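Long-range contacts in Glyoxalase/bleomycin resistance protein/dioxygenase (Sphaerobacter thermophilus, PDB 4HC5), which has no firmly established activity but may act as a dioxygenase, a role often assigned to members of the glyoxalase (vicinal oxygen chelate) superfamily: residues Ile19-Gln24 with Leu65-Trp70; Gly82-Thr87 with Gln127-Glu132; Arg88-Ala93 with Gly114-Trp119. All blocks are in the same frame, centred on the assembly; numbering follows the deposited sequence. Where two conformers were deposited one is given.

Interaction 1. Residues Ile19-Gln24 with Leu65-Trp70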
loop_
_atom_site.group_PDB
_atom_site.type_symbol
_atom_site.label_atom_id
_atom_site.label_comp_id
_atom_site.label_asym_id
_atom_site.label_seq_id
_atom_site.Cartn_x
_atom_site.Cartn_y
_atom_site.Cartn_z
ATOM N N ILE A 19 -4.213 2.029 -5.841
ATOM C CA ILE A 19 -3.602 2.263 -7.187
ATOM C C ILE A 19 -4.640 3.113 -7.963
ATOM O O ILE A 19 -5.791 3.186 -7.600
ATOM C CB ILE A 19 -3.230 1.003 -7.900
ATOM C CG1 ILE A 19 -4.458 0.119 -8.171
ATOM C CG2 ILE A 19 -2.151 0.222 -7.118
ATOM C CD1 ILE A 19 -4.230 -1.057 -9.144
ATOM N N ILE A 20 -4.171 3.756 -8.986
ATOM C CA ILE A 20 -5.001 4.592 -9.872
ATOM C C ILE A 20 -5.187 3.859 -11.199
ATOM O O ILE A 20 -4.221 3.537 -11.869
ATOM C CB ILE A 20 -4.352 5.979 -10.026
ATOM C CG1 ILE A 20 -3.936 6.630 -8.688
ATOM C CG2 ILE A 20 -5.311 6.933 -10.786
ATOM C CD1 ILE A 20 -5.040 6.911 -7.689
ATOM N N VAL A 21 -6.455 3.737 -11.547
ATOM C CA VAL A 21 -6.887 3.074 -12.760
ATOM C C VAL A 21 -7.763 4.020 -13.587
ATOM O O VAL A 21 -8.246 5.016 -13.062
ATOM C CB VAL A 21 -7.606 1.727 -12.498
ATOM C CG1 VAL A 21 -6.649 0.765 -11.716
ATOM C CG2 VAL A 21 -8.940 1.897 -11.830
ATOM N N SER A 22 -7.972 3.687 -14.865
ATOM C CA SER A 22 -8.811 4.559 -15.716
ATOM C C SER A 22 -10.290 4.162 -15.718
ATOM O O SER A 22 -11.170 4.970 -16.060
ATOM C CB SER A 22 -8.284 4.561 -17.118
ATOM O OG SER A 22 -8.201 3.274 -17.689
ATOM N N ASP A 23 -10.568 2.902 -15.353
ATOM C CA ASP A 23 -11.888 2.321 -15.415
ATOM C C ASP A 23 -11.963 1.261 -14.352
ATOM O O ASP A 23 -11.333 0.210 -14.422
ATOM C CB ASP A 23 -12.143 1.782 -16.847
ATOM C CG ASP A 23 -13.499 1.242 -17.081
ATOM O OD1 ASP A 23 -13.989 0.476 -16.245
ATOM O OD2 ASP A 23 -14.048 1.436 -18.249
ATOM N N GLN A 24 -12.821 1.530 -13.399
ATOM C CA GLN A 24 -12.978 0.610 -12.266
ATOM C C GLN A 24 -13.488 -0.780 -12.662
ATOM O O GLN A 24 -13.021 -1.800 -12.088
ATOM C CB GLN A 24 -13.735 1.205 -11.093
ATOM C CG GLN A 24 -13.119 2.427 -10.469
ATOM C CD GLN A 24 -13.931 2.945 -9.318
ATOM O OE1 GLN A 24 -15.097 3.424 -9.563
ATOM N NE2 GLN A 24 -13.466 2.861 -8.145
ATOM N N LEU A 65 -8.964 0.296 -5.882
ATOM C CA LEU A 65 -8.885 0.640 -7.323
ATOM C C LEU A 65 -9.495 2.016 -7.483
ATOM O O LEU A 65 -10.682 2.166 -7.681
ATOM C CB LEU A 65 -9.665 -0.418 -8.106
ATOM C CG LEU A 65 -9.143 -1.895 -7.949
ATOM C CD1 LEU A 65 -9.970 -2.848 -8.798
ATOM C CD2 LEU A 65 -7.626 -1.984 -8.244
ATOM N N GLY A 66 -8.635 3.022 -7.317
ATOM C CA GLY A 66 -9.029 4.424 -7.324
ATOM C C GLY A 66 -9.033 5.026 -8.746
ATOM O O GLY A 66 -8.472 4.456 -9.672
ATOM N N LEU A 67 -9.675 6.174 -8.874
ATOM C CA LEU A 67 -9.706 6.934 -10.129
ATOM C C LEU A 67 -8.971 8.248 -9.980
ATOM O O LEU A 67 -8.993 8.809 -8.851
ATOM C CB LEU A 67 -11.137 7.235 -10.587
ATOM C CG LEU A 67 -11.980 6.030 -11.059
ATOM C CD1 LEU A 67 -13.451 6.418 -11.146
ATOM C CD2 LEU A 67 -11.450 5.441 -12.367
ATOM N N PRO A 68 -8.434 8.822 -11.072
ATOM C CA PRO A 68 -7.872 10.126 -10.949
ATOM C C PRO A 68 -8.809 11.143 -10.321
ATOM O O PRO A 68 -8.408 12.060 -9.573
ATOM C CB PRO A 68 -7.501 10.473 -12.375
ATOM C CG PRO A 68 -7.227 9.163 -13.009
ATOM C CD PRO A 68 -8.193 8.219 -12.377
ATOM N N SER A 69 -10.089 10.997 -10.633
ATOM C CA SER A 69 -11.083 11.930 -10.090
ATOM C C SER A 69 -11.273 11.944 -8.595
ATOM O O SER A 69 -11.925 12.839 -8.057
ATOM C CB SER A 69 -12.397 11.711 -10.735
ATOM O OG SER A 69 -12.914 10.401 -10.536
ATOM N N TRP A 70 -10.780 10.902 -7.948
ATOM C CA TRP A 70 -10.777 10.876 -6.476
ATOM C C TRP A 70 -9.906 11.942 -5.847
ATOM O O TRP A 70 -10.049 12.223 -4.649
ATOM C CB TRP A 70 -10.262 9.540 -5.908
ATOM C CG TRP A 70 -11.174 8.336 -6.080
ATOM C CD1 TRP A 70 -12.305 8.185 -6.830
ATOM C CD2 TRP A 70 -10.975 7.063 -5.433
ATOM N NE1 TRP A 70 -12.781 6.917 -6.738
ATOM C CE2 TRP A 70 -12.014 6.204 -5.861
ATOM C CE3 TRP A 70 -10.001 6.578 -4.596
ATOM C CZ2 TRP A 70 -12.148 4.898 -5.395
ATOM C CZ3 TRP A 70 -10.151 5.255 -4.115
ATOM C CH2 TRP A 70 -11.204 4.454 -4.501
HETATM O O HOH W 1 -15.315 6.114 -8.081
#
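Ile19, Val21 and Gly66 are joined through their backbones. Gly66 N donates to Ile19 O at 2.9 Å, and Val21 N, just past the end of its strand, donates to Gly66 O at 2.8 Å, so Gly66 turns both its N-H and its C=O to the same side and brackets Ile20, as expected for parallel strands. Glycine suits the place because the Trp70 ring folds back over it: Gly66 CA lies 3.4 Å from the ring plane, near the rim, where a side chain would run into Trp70 CE3.

A third hydrogen bond comes from Gln24, the first residue of helix 24-34. Its NE2 reaches Leu65 O over 2.9 Å in a nearly straight bond (167° at the hydrogen), lying almost in the amide plane, and NE2 also donates to Arg50 O. At the amide oxygen a water donates to Gln24 OE1 and accepts from Trp70 NE1, bridging two flat groups whose planes stand 89° apart. An amide suits this site, since it offers donors and an acceptor together.

Strands 13-20 and 62-66 are the first and last of a beta-alpha-beta-beta-beta module, the repeating unit of this superfamily, and lie side by side in the order 1-4-3-2.

Apolar contacts occupy both faces. On the face of helix 24-34, Ile19 CG1 sits between the backbone N and the carbonyl carbon (chi1 62°), beside Leu65; Ile19 CD1 meets Leu65 CD2 at 3.6 Å, and Ala27 and Tyr31 lie against these strands. On the other face Ile20 CG2 touches Pro68 CD at 3.5 Å.

Past the strand ends, the Leu67 side chain crosses the aliphatic part of Gln24 at about a right angle, Leu67 CG lying 3.8 Å from Gln24 CG, while Leu67 CD2 comes 3.3 Å from Val21 O.

Interaction 2. Residues Gly82-Thr87 with Gln127-Glu132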
loop_
_atom_site.group_PDB
_atom_site.type_symbol
_atom_site.label_atom_id
_atom_site.label_comp_id
_atom_site.label_asym_id
_atom_site.label_seq_id
_atom_site.Cartn_x
_atom_site.Cartn_y
_atom_site.Cartn_z
ATOM N N GLY A 82 5.038 1.226 -6.269
ATOM C CA GLY A 82 5.662 1.065 -4.928
ATOM C C GLY A 82 5.074 -0.126 -4.194
ATOM O O GLY A 82 5.351 -0.350 -3.023
ATOM N N ILE A 83 4.226 -0.910 -4.850
ATOM C CA ILE A 83 3.593 -2.131 -4.262
ATOM C C ILE A 83 4.374 -3.336 -4.744
ATOM O O ILE A 83 4.572 -3.574 -5.934
ATOM C CB ILE A 83 2.104 -2.255 -4.578
ATOM C CG1 ILE A 83 1.339 -1.106 -3.929
ATOM C CG2 ILE A 83 1.526 -3.605 -4.113
ATOM C CD1 ILE A 83 -0.114 -0.913 -4.388
ATOM N N SER A 84 4.763 -4.156 -3.763
ATOM C CA SER A 84 5.411 -5.434 -4.044
ATOM C C SER A 84 4.443 -6.539 -3.617
ATOM O O SER A 84 3.747 -6.441 -2.587
ATOM C CB SER A 84 6.720 -5.598 -3.319
ATOM O OG SER A 84 7.656 -4.584 -3.679
ATOM N N LEU A 85 4.376 -7.576 -4.409
ATOM C CA LEU A 85 3.458 -8.700 -4.275
ATOM C C LEU A 85 4.281 -9.989 -4.095
ATOM O O LEU A 85 5.268 -10.180 -4.785
ATOM C CB LEU A 85 2.579 -8.831 -5.513
ATOM C CG LEU A 85 1.699 -7.613 -5.856
ATOM C CD1 LEU A 85 1.005 -7.835 -7.230
ATOM C CD2 LEU A 85 0.694 -7.296 -4.749
ATOM N N ILE A 86 3.780 -10.867 -3.215
ATOM C CA ILE A 86 4.407 -12.171 -2.987
ATOM C C ILE A 86 3.596 -13.285 -3.655
ATOM O O ILE A 86 2.351 -13.292 -3.616
ATOM C CB ILE A 86 4.525 -12.492 -1.471
ATOM C CG1 ILE A 86 5.462 -11.465 -0.813
ATOM C CG2 ILE A 86 4.991 -13.909 -1.226
ATOM C CD1 ILE A 86 6.854 -11.349 -1.313
ATOM N N THR A 87 4.330 -14.213 -4.277
ATOM C CA THR A 87 3.763 -15.455 -4.767
ATOM C C THR A 87 4.604 -16.590 -4.169
ATOM O O THR A 87 5.785 -16.432 -3.930
ATOM C CB THR A 87 3.774 -15.534 -6.321
ATOM O OG1 THR A 87 3.148 -16.745 -6.728
ATOM C CG2 THR A 87 5.200 -15.471 -6.886
ATOM N N GLN A 127 2.851 -0.678 -12.473
ATOM C CA GLN A 127 3.889 -1.701 -12.321
ATOM C C GLN A 127 4.039 -2.197 -10.871
ATOM O O GLN A 127 4.029 -1.443 -9.900
ATOM C CB GLN A 127 5.247 -1.201 -12.819
ATOM C CG GLN A 127 6.220 -2.382 -13.076
ATOM C CD GLN A 127 7.534 -1.932 -13.712
ATOM O OE1 GLN A 127 7.944 -2.354 -14.828
ATOM N NE2 GLN A 127 8.213 -1.124 -12.986
ATOM N N PHE A 128 4.095 -3.533 -10.829
ATOM C CA PHE A 128 4.291 -4.229 -9.512
ATOM C C PHE A 128 5.582 -5.012 -9.587
ATOM O O PHE A 128 5.922 -5.631 -10.612
ATOM C CB PHE A 128 3.128 -5.190 -9.250
ATOM C CG PHE A 128 1.798 -4.532 -9.179
ATOM C CD1 PHE A 128 1.330 -3.980 -8.044
ATOM C CD2 PHE A 128 1.015 -4.383 -10.303
ATOM C CE1 PHE A 128 0.113 -3.353 -7.983
ATOM C CE2 PHE A 128 -0.193 -3.714 -10.272
ATOM C CZ PHE A 128 -0.679 -3.231 -9.065
ATOM N N PHE A 129 6.222 -5.166 -8.422
ATOM C CA PHE A 129 7.368 -6.062 -8.219
ATOM C C PHE A 129 6.811 -7.356 -7.633
ATOM O O PHE A 129 6.067 -7.305 -6.648
ATOM C CB PHE A 129 8.339 -5.385 -7.281
ATOM C CG PHE A 129 9.672 -6.087 -7.099
ATOM C CD1 PHE A 129 10.398 -6.522 -8.209
ATOM C CD2 PHE A 129 10.277 -6.188 -5.849
ATOM C CE1 PHE A 129 11.647 -7.084 -8.020
ATOM C CE2 PHE A 129 11.524 -6.735 -5.681
ATOM C CZ PHE A 129 12.213 -7.173 -6.809
ATOM N N LEU A 130 7.072 -8.501 -8.288
ATOM C CA LEU A 130 6.580 -9.782 -7.959
ATOM C C LEU A 130 7.760 -10.600 -7.449
ATOM O O LEU A 130 8.719 -10.824 -8.169
ATOM C CB LEU A 130 5.921 -10.470 -9.156
ATOM C CG LEU A 130 5.345 -11.840 -8.917
ATOM C CD1 LEU A 130 4.217 -11.809 -7.884
ATOM C CD2 LEU A 130 4.848 -12.488 -10.250
ATOM N N VAL A 131 7.641 -11.083 -6.203
ATOM C CA VAL A 131 8.716 -11.777 -5.513
ATOM C C VAL A 131 8.253 -13.123 -4.993
ATOM O O VAL A 131 7.154 -13.250 -4.485
ATOM C CB VAL A 131 9.262 -10.904 -4.318
ATOM C CG1 VAL A 131 10.489 -11.616 -3.724
ATOM C CG2 VAL A 131 9.587 -9.510 -4.770
ATOM N N GLU A 132 9.105 -14.150 -5.172
ATOM C CA GLU A 132 8.801 -15.465 -4.682
ATOM C C GLU A 132 9.175 -15.501 -3.196
ATOM O O GLU A 132 10.290 -15.176 -2.824
ATOM C CB GLU A 132 9.614 -16.506 -5.438
ATOM C CG GLU A 132 9.182 -17.917 -5.109
ATOM C CD GLU A 132 9.797 -18.937 -6.095
ATOM O OE1 GLU A 132 11.073 -19.097 -6.186
ATOM O OE2 GLU A 132 8.975 -19.518 -6.800
#
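Leu85 is gripped through both of its backbone polar groups by Phe129 and Val131. Leu85 N donates to Phe129 O at 2.8 Å, and Val131 N to Leu85 O at 2.9 Å, so both groups are spent on one neighbouring strand; Thr87 N then donates to Val131 O at 3.0 Å. On the face of Leu85 and Thr87 the apolar side chains cross obliquely: Leu85 CD1 lies 3.9 Å from Phe128 CG, and Leu130 CD1 lies 3.9 Å from Thr87 CG2.

These are strands 79-87 and 126-132, the parallel first and last strands of the second beta-alpha-beta-beta-beta module. Beyond the outer edge of 79-87, a strand of the second subunit pairs antiparallel with Ser84, Leu85 and Ile86 and carries the sheet across the dimer.

Toward Ile83 the ladder slackens: Phe129 N reaches Ile83 O only by a weak bond of 3.4 Å. Ser84 and Phe129 are themselves partly exposed, whereas Ile86 and Val131 farther along the same face are buried. Ser84 OG lies at the Phe129 ring edge, 3.8 Å from CD2, a small polar residue beside an aromatic whose ring leans away to meet Trp119.

Interaction 3. Residues Arg88-Ala93 with Gly114-Trp119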
loop_
_atom_site.group_PDB
_atom_site.type_symbol
_atom_site.label_atom_id
_atom_site.label_comp_id
_atom_site.label_asym_id
_atom_site.label_seq_id
_atom_site.Cartn_x
_atom_site.Cartn_y
_atom_site.Cartn_z
ATOM N N ARG A 88 3.966 -17.714 -3.956
ATOM C CA ARG A 88 4.688 -18.909 -3.500
ATOM C C ARG A 88 5.356 -19.743 -4.592
ATOM O O ARG A 88 6.197 -20.598 -4.317
ATOM C CB ARG A 88 3.794 -19.763 -2.599
ATOM C CG ARG A 88 3.353 -18.937 -1.383
ATOM C CD ARG A 88 3.037 -19.736 -0.112
ATOM N NE ARG A 88 2.617 -18.764 0.926
ATOM C CZ ARG A 88 1.377 -18.306 1.124
ATOM N NH1 ARG A 88 1.134 -17.404 2.092
ATOM N NH2 ARG A 88 0.368 -18.740 0.372
ATOM N N ASP A 89 4.982 -19.524 -5.852
ATOM C CA ASP A 89 5.571 -20.227 -7.024
ATOM C C ASP A 89 5.649 -19.249 -8.209
ATOM O O ASP A 89 4.717 -19.064 -8.912
ATOM C CB ASP A 89 4.807 -21.490 -7.351
ATOM C CG ASP A 89 5.461 -22.303 -8.435
ATOM O OD1 ASP A 89 6.297 -21.794 -9.135
ATOM O OD2 ASP A 89 5.081 -23.457 -8.555
ATOM N N ILE A 90 6.789 -18.609 -8.341
ATOM C CA ILE A 90 6.960 -17.575 -9.341
ATOM C C ILE A 90 7.067 -18.125 -10.767
ATOM O O ILE A 90 6.678 -17.477 -11.670
ATOM C CB ILE A 90 8.082 -16.572 -8.992
ATOM C CG1 ILE A 90 7.846 -15.279 -9.758
ATOM C CG2 ILE A 90 9.446 -17.163 -9.269
ATOM C CD1 ILE A 90 8.695 -14.124 -9.338
ATOM N N ASP A 91 7.542 -19.346 -10.917
ATOM C CA ASP A 91 7.599 -19.954 -12.237
ATOM C C ASP A 91 6.166 -20.203 -12.730
ATOM O O ASP A 91 5.842 -19.939 -13.833
ATOM C CB ASP A 91 8.361 -21.249 -12.187
ATOM C CG ASP A 91 9.818 -21.045 -12.067
ATOM O OD1 ASP A 91 10.316 -20.000 -12.426
ATOM O OD2 ASP A 91 10.444 -21.983 -11.614
ATOM N N GLU A 92 5.315 -20.704 -11.868
ATOM C CA GLU A 92 3.918 -20.933 -12.231
ATOM C C GLU A 92 3.191 -19.629 -12.485
ATOM O O GLU A 92 2.403 -19.515 -13.422
ATOM C CB GLU A 92 3.208 -21.741 -11.162
ATOM C CG GLU A 92 1.819 -22.141 -11.582
ATOM C CD GLU A 92 1.836 -23.132 -12.774
ATOM O OE1 GLU A 92 0.851 -23.137 -13.517
ATOM O OE2 GLU A 92 2.832 -23.898 -12.997
ATOM N N ALA A 93 3.434 -18.636 -11.618
ATOM C CA ALA A 93 2.775 -17.322 -11.783
ATOM C C ALA A 93 3.169 -16.717 -13.145
ATOM O O ALA A 93 2.329 -16.220 -13.914
ATOM C CB ALA A 93 3.068 -16.347 -10.642
ATOM N N GLY A 114 18.728 -12.977 -2.677
ATOM C CA GLY A 114 18.465 -14.437 -2.548
ATOM C C GLY A 114 17.067 -14.925 -2.824
ATOM O O GLY A 114 16.750 -16.057 -2.550
ATOM N N GLN A 115 16.257 -14.068 -3.494
ATOM C CA GLN A 115 14.889 -14.388 -3.893
ATOM C C GLN A 115 14.747 -14.091 -5.355
ATOM O O GLN A 115 15.331 -13.100 -5.843
ATOM C CB GLN A 115 13.880 -13.565 -3.127
ATOM C CG GLN A 115 13.731 -13.940 -1.689
ATOM C CD GLN A 115 12.691 -13.023 -1.026
ATOM O OE1 GLN A 115 12.899 -11.776 -0.958
ATOM N NE2 GLN A 115 11.525 -13.611 -0.570
ATOM N N ARG A 116 13.917 -14.868 -6.019
ATOM C CA ARG A 116 13.618 -14.678 -7.404
ATOM C C ARG A 116 12.454 -13.705 -7.542
ATOM O O ARG A 116 11.587 -13.693 -6.742
ATOM C CB ARG A 116 13.353 -16.003 -8.072
ATOM C CG ARG A 116 14.605 -16.849 -8.147
ATOM C CD ARG A 116 14.240 -18.274 -8.472
ATOM N NE ARG A 116 13.959 -18.390 -9.862
ATOM C CZ ARG A 116 12.915 -19.023 -10.349
ATOM N NH1 ARG A 116 12.059 -19.598 -9.546
ATOM N NH2 ARG A 116 12.762 -19.064 -11.626
ATOM N N ALA A 117 12.553 -12.872 -8.558
ATOM C CA ALA A 117 11.599 -11.763 -8.752
ATOM C C ALA A 117 11.531 -11.381 -10.208
ATOM O O ALA A 117 12.469 -11.617 -11.008
ATOM C CB ALA A 117 11.954 -10.581 -7.879
ATOM N N THR A 118 10.462 -10.642 -10.507
ATOM C CA THR A 118 10.318 -9.936 -11.773
ATOM C C THR A 118 9.316 -8.810 -11.616
ATOM O O THR A 118 8.816 -8.585 -10.525
ATOM C CB THR A 118 10.006 -10.890 -12.956
ATOM O OG1 THR A 118 10.088 -10.115 -14.185
ATOM C CG2 THR A 118 8.707 -11.649 -12.808
ATOM N N TRP A 119 8.996 -8.162 -12.697
ATOM C CA TRP A 119 8.006 -7.055 -12.709
ATOM C C TRP A 119 6.956 -7.279 -13.764
ATOM O O TRP A 119 7.227 -7.839 -14.841
ATOM C CB TRP A 119 8.673 -5.714 -13.066
ATOM C CG TRP A 119 9.690 -5.248 -12.023
ATOM C CD1 TRP A 119 9.508 -4.244 -11.056
ATOM C CD2 TRP A 119 11.075 -5.715 -11.833
ATOM N NE1 TRP A 119 10.626 -4.085 -10.345
ATOM C CE2 TRP A 119 11.633 -4.913 -10.770
ATOM C CE3 TRP A 119 11.887 -6.689 -12.440
ATOM C CZ2 TRP A 119 12.947 -5.137 -10.283
ATOM C CZ3 TRP A 119 13.224 -6.856 -12.004
ATOM C CH2 TRP A 119 13.731 -6.118 -10.936
HETATM O O HOH W 2 9.029 -20.991 -9.002
#
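Arg116 reaches from its strand to Asp91 and Ile90 in the first turn of helix 90-99. Its CB already points toward the helix. CG lies beside the backbone N, anti to the carbonyl carbon (chi1 -68°), and the side chain also touches Pro108 on the adjacent strand 103-110. After an extended step to CD, a bend at chi3 (78°) sets NE. CZ then lies 4.1 Å from Ile90 CG2, the methyl that sits over one face of the guanidinium and comes to 3.6 Å from NH1. At the tip, NH2 donates to Asp91 OD1 at 2.7 Å, the salt bridge of the contact: the acceptor is at the guanidinium edge, and OD1 is met on its syn side. NH1 makes a weak bond to the same oxygen and another weak one to a water. Carboxylate and guanidinium planes are 66° apart.

Elsewhere in the contact, Ile90 CD1 rests 3.8 Å from Ala117 CA, on the backbone of a residue whose CB points away, and 4.3 Å from the methyl Thr118 CG2. The long apolar isoleucine suits a helix that packs on a sheet.

Glu132 OE2 accepts from Ile90 N, which places its carboxylate at the helix start, while OE1 forms a long, weak ion pair with Arg116 NH1. The water also donates to Asp89 OD1 and accepts from Asp91 N. Asp89 is the N-cap, with OD1 receiving Glu92 N at 3.1 Å. Asp89 and Asp91 stand at the helix N-terminus, where the helix dipole would be expected to stabilise negative charge, and the arginine probably offsets part of it, although Asp91 is exposed and solvent should screen the attraction.

Interactions 1 and 2 are equivalent steps in the two modules, each pairing the first and last strands of its own sheet. Their centres are 20 Å apart on opposite sides of the chain's centre, yet they touch, Ile19 CG2 lying 3.6 Å from Ile83 CD1. Interaction 3 is nested in the loop that interaction 2 closes, with centres 9 Å apart. Strand 116-121 adjoins 126-132, where Leu130 N probably bonds to Thr118 O at 2.8 Å, and Glu132 ties the end of its strand to the helix start. Interactions 1 and 3 do not touch, their nearest atoms being about 13 Å apart. A glycerol, probably from the crystallisation liquor, is hydrogen-bonded through O1 to Ser22 OG in interaction 1.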